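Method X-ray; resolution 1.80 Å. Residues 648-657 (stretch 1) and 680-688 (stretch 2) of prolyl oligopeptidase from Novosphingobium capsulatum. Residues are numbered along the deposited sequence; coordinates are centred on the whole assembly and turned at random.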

# COMPACT_ATOMS: atom_id res chain seq x y z
N PRO A 648 13.77 1.18 -27.87
CA PRO A 648 14.48 1.72 -26.73
C PRO A 648 15.49 0.71 -26.18
O PRO A 648 15.48 -0.49 -26.49
CB PRO A 648 13.39 1.97 -25.70
CG PRO A 648 12.13 1.52 -26.27
CD PRO A 648 12.33 0.96 -27.60
N ALA A 649 16.36 1.22 -25.34
CA ALA A 649 17.16 0.32 -24.47
C ALA A 649 16.17 -0.35 -23.52
O ALA A 649 15.29 0.32 -23.00
CB ALA A 649 18.19 1.10 -23.70
N ILE A 650 16.33 -1.64 -23.27
CA ILE A 650 15.40 -2.40 -22.48
C ILE A 650 16.15 -3.30 -21.53
O ILE A 650 17.08 -4.00 -21.96
CB ILE A 650 14.47 -3.28 -23.37
CG1 ILE A 650 13.65 -2.43 -24.33
CG2 ILE A 650 13.55 -4.14 -22.51
CD1 ILE A 650 12.88 -3.23 -25.38
N LEU A 651 15.79 -3.25 -20.25
CA LEU A 651 16.37 -4.13 -19.24
C LEU A 651 15.19 -4.85 -18.61
O LEU A 651 14.47 -4.31 -17.75
CB LEU A 651 17.16 -3.33 -18.20
CG LEU A 651 17.88 -4.09 -17.09
CD1 LEU A 651 18.88 -5.04 -17.70
CD2 LEU A 651 18.52 -3.10 -16.13
N VAL A 652 15.00 -6.08 -19.08
CA VAL A 652 14.03 -7.00 -18.52
C VAL A 652 14.56 -7.54 -17.17
O VAL A 652 15.74 -7.89 -17.05
CB VAL A 652 13.79 -8.14 -19.50
CG1 VAL A 652 12.75 -9.12 -18.96
CG2 VAL A 652 13.48 -7.58 -20.91
N THR A 653 13.74 -7.59 -16.14
CA THR A 653 14.22 -8.16 -14.85
C THR A 653 13.30 -9.23 -14.34
O THR A 653 12.06 -9.12 -14.46
CB THR A 653 14.37 -7.09 -13.75
OG1 THR A 653 13.09 -6.51 -13.51
CG2 THR A 653 15.26 -5.93 -14.18
N THR A 654 13.88 -10.28 -13.79
CA THR A 654 13.11 -11.36 -13.16
C THR A 654 14.09 -12.23 -12.39
O THR A 654 15.28 -12.17 -12.66
CB THR A 654 12.36 -12.24 -14.22
OG1 THR A 654 11.75 -13.38 -13.60
CG2 THR A 654 13.34 -12.89 -15.22
N ALA A 655 13.60 -13.00 -11.42
CA ALA A 655 14.40 -14.08 -10.84
C ALA A 655 14.28 -15.28 -11.76
O ALA A 655 13.44 -15.28 -12.68
CB ALA A 655 13.92 -14.44 -9.44
N ASP A 656 15.13 -16.28 -11.55
CA ASP A 656 15.19 -17.43 -12.45
C ASP A 656 14.09 -18.44 -12.17
O ASP A 656 13.77 -19.26 -13.04
CB ASP A 656 16.58 -18.08 -12.43
CG ASP A 656 16.94 -18.69 -11.10
OD1 ASP A 656 16.45 -18.23 -10.04
OD2 ASP A 656 17.74 -19.63 -11.01
N THR A 657 13.51 -18.35 -10.97
CA THR A 657 12.22 -18.98 -10.65
C THR A 657 11.28 -17.97 -10.02
O THR A 657 11.70 -17.01 -9.33
CB THR A 657 12.37 -20.16 -9.69
OG1 THR A 657 13.00 -19.74 -8.47
CG2 THR A 657 13.29 -21.21 -10.30
N PRO A 680 20.43 -0.69 -32.35
CA PRO A 680 21.68 -0.94 -31.63
C PRO A 680 21.64 -0.81 -30.10
O PRO A 680 22.64 -1.15 -29.48
CB PRO A 680 22.61 0.13 -32.22
CG PRO A 680 21.65 1.31 -32.45
CD PRO A 680 20.37 0.68 -32.90
N LYS A 681 20.53 -0.37 -29.51
CA LYS A 681 20.45 -0.18 -28.06
C LYS A 681 20.41 -1.55 -27.36
O LYS A 681 19.92 -2.52 -27.93
CB LYS A 681 19.25 0.73 -27.68
CG LYS A 681 19.50 2.23 -28.09
CD LYS A 681 18.34 3.13 -27.72
CE LYS A 681 18.57 4.63 -28.04
NZ LYS A 681 17.44 5.36 -27.31
N PRO A 682 20.97 -1.65 -26.17
CA PRO A 682 21.02 -2.94 -25.45
C PRO A 682 19.61 -3.46 -25.10
O PRO A 682 18.81 -2.68 -24.58
CB PRO A 682 21.70 -2.59 -24.14
CG PRO A 682 22.24 -1.23 -24.28
CD PRO A 682 21.53 -0.54 -25.38
N HIS A 683 19.34 -4.74 -25.35
CA HIS A 683 18.10 -5.40 -25.01
C HIS A 683 18.48 -6.60 -24.16
O HIS A 683 18.93 -7.65 -24.68
CB HIS A 683 17.40 -5.77 -26.31
CG HIS A 683 17.10 -4.58 -27.16
ND1 HIS A 683 17.26 -4.56 -28.53
CD2 HIS A 683 16.71 -3.32 -26.81
CE1 HIS A 683 16.93 -3.36 -28.99
NE2 HIS A 683 16.59 -2.59 -27.97
N LEU A 684 18.41 -6.41 -22.84
CA LEU A 684 19.11 -7.24 -21.89
C LEU A 684 18.16 -7.80 -20.87
O LEU A 684 17.11 -7.24 -20.66
CB LEU A 684 20.14 -6.42 -21.07
CG LEU A 684 21.22 -5.70 -21.87
CD1 LEU A 684 22.15 -4.90 -20.92
CD2 LEU A 684 22.01 -6.66 -22.70
N ILE A 685 18.55 -8.91 -20.25
CA ILE A 685 17.76 -9.45 -19.15
C ILE A 685 18.64 -9.61 -17.93
O ILE A 685 19.67 -10.26 -17.99
CB ILE A 685 17.01 -10.79 -19.54
CG1 ILE A 685 16.11 -11.23 -18.40
CG2 ILE A 685 18.03 -11.90 -19.89
CD1 ILE A 685 15.28 -12.45 -18.69
N ARG A 686 18.22 -9.03 -16.81
CA ARG A 686 18.91 -9.18 -15.53
C ARG A 686 18.17 -10.25 -14.74
O ARG A 686 17.00 -10.07 -14.41
CB ARG A 686 18.92 -7.87 -14.77
CG ARG A 686 19.65 -7.89 -13.43
CD ARG A 686 19.34 -6.65 -12.62
NE ARG A 686 20.20 -6.56 -11.45
CZ ARG A 686 20.02 -7.24 -10.31
NH1 ARG A 686 18.99 -8.05 -10.15
NH2 ARG A 686 20.86 -7.08 -9.29
N ILE A 687 18.84 -11.35 -14.49
CA ILE A 687 18.22 -12.49 -13.87
C ILE A 687 18.82 -12.70 -12.48
O ILE A 687 20.03 -12.98 -12.35
CB ILE A 687 18.38 -13.73 -14.72
CG1 ILE A 687 17.91 -13.50 -16.17
CG2 ILE A 687 17.54 -14.84 -14.12
CD1 ILE A 687 18.30 -14.61 -17.15
N GLU A 688 17.99 -12.56 -11.45
CA GLU A 688 18.43 -12.69 -10.03
C GLU A 688 18.30 -14.12 -9.52
O GLU A 688 17.45 -14.89 -10.01
CB GLU A 688 17.61 -11.72 -9.14
CG GLU A 688 18.37 -11.21 -7.87
CD GLU A 688 18.06 -9.73 -7.52
OE1 GLU A 688 16.86 -9.33 -7.56
OE2 GLU A 688 19.01 -8.96 -7.19

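Parallel β-strands illustrate a general principle of packing: the backbone fixes the spacing, and the side chains must then fill whatever hollows that spacing leaves. Residues 649-654 and 683-687 of this prolyl oligopeptidase run side by side at 22° to one another, their axes approaching to 4.5 Å. A parallel pair bonds in a staggered way, each bonded residue on the first strand reaching two different residues of the second stretch. Thus Ile 650 N donates to Pro 682 O (3.0 Å) while Ile 650 O accepts from Leu 684 N (2.9 Å). Val 652 repeats the motif, with Val 652 N to Leu 684 O at 2.9 Å and Arg 686 N to Val 652 O at 2.7 Å. Thr 654 continues it, through Thr 654 N to Arg 686 O at 3.2 Å and Glu 688 N to Thr 654 O at 3.0 Å. The same carbonyls also receive CA-H...O contacts, such as Ile 685 CA to Val 652 O at 3.3 Å, so these oxygens are approached by CA atoms as well as by amide nitrogens.

On that scaffold the side chains alternate between two faces. Leu 651 and Leu 684 share one with Thr 653 and Arg 686. Here the end of Leu 651 bends closer to the neighbouring strand than its CA-to-CB bond would suggest, and its CD1 settles into the notch between two successive side chains on that face, 3.9 Å from Leu 684 CB and 4.1 Å from Arg 686 CB. The end of Arg 686 leads away from the first strand, its NH1 forming a salt bridge with Glu 688 OE2 at 3.1 Å.

The other face carries Ile 650, Val 652 and Thr 654 beside His 683, Ile 685 and Ile 687. Val 652 CG1 lies 4.0 Å from Ile 685 CG1, and the extended Ile 685 side chain carries its CD1 onward to Thr 654 CG2, also at 4.0 Å. One branched chain therefore spans two neighbours. Farther along, Ile 687 CG2 fits against the bend after the strand, 3.8 Å from Asp 656 CB and 4.0 Å from Ala 655 C.

At the opposite end of the contact, the His 683 ring leans toward the first stretch. Pro 648 O lies at the ring edge, near its plane, and His 683 NE2 donates to it at 2.8 Å, although the 126° angle makes this bond weak. Beside it, Lys 681 CD packs 3.6 Å from Ala 649 N, and Ala 649 CB meets Pro 682 CD at 4.1 Å.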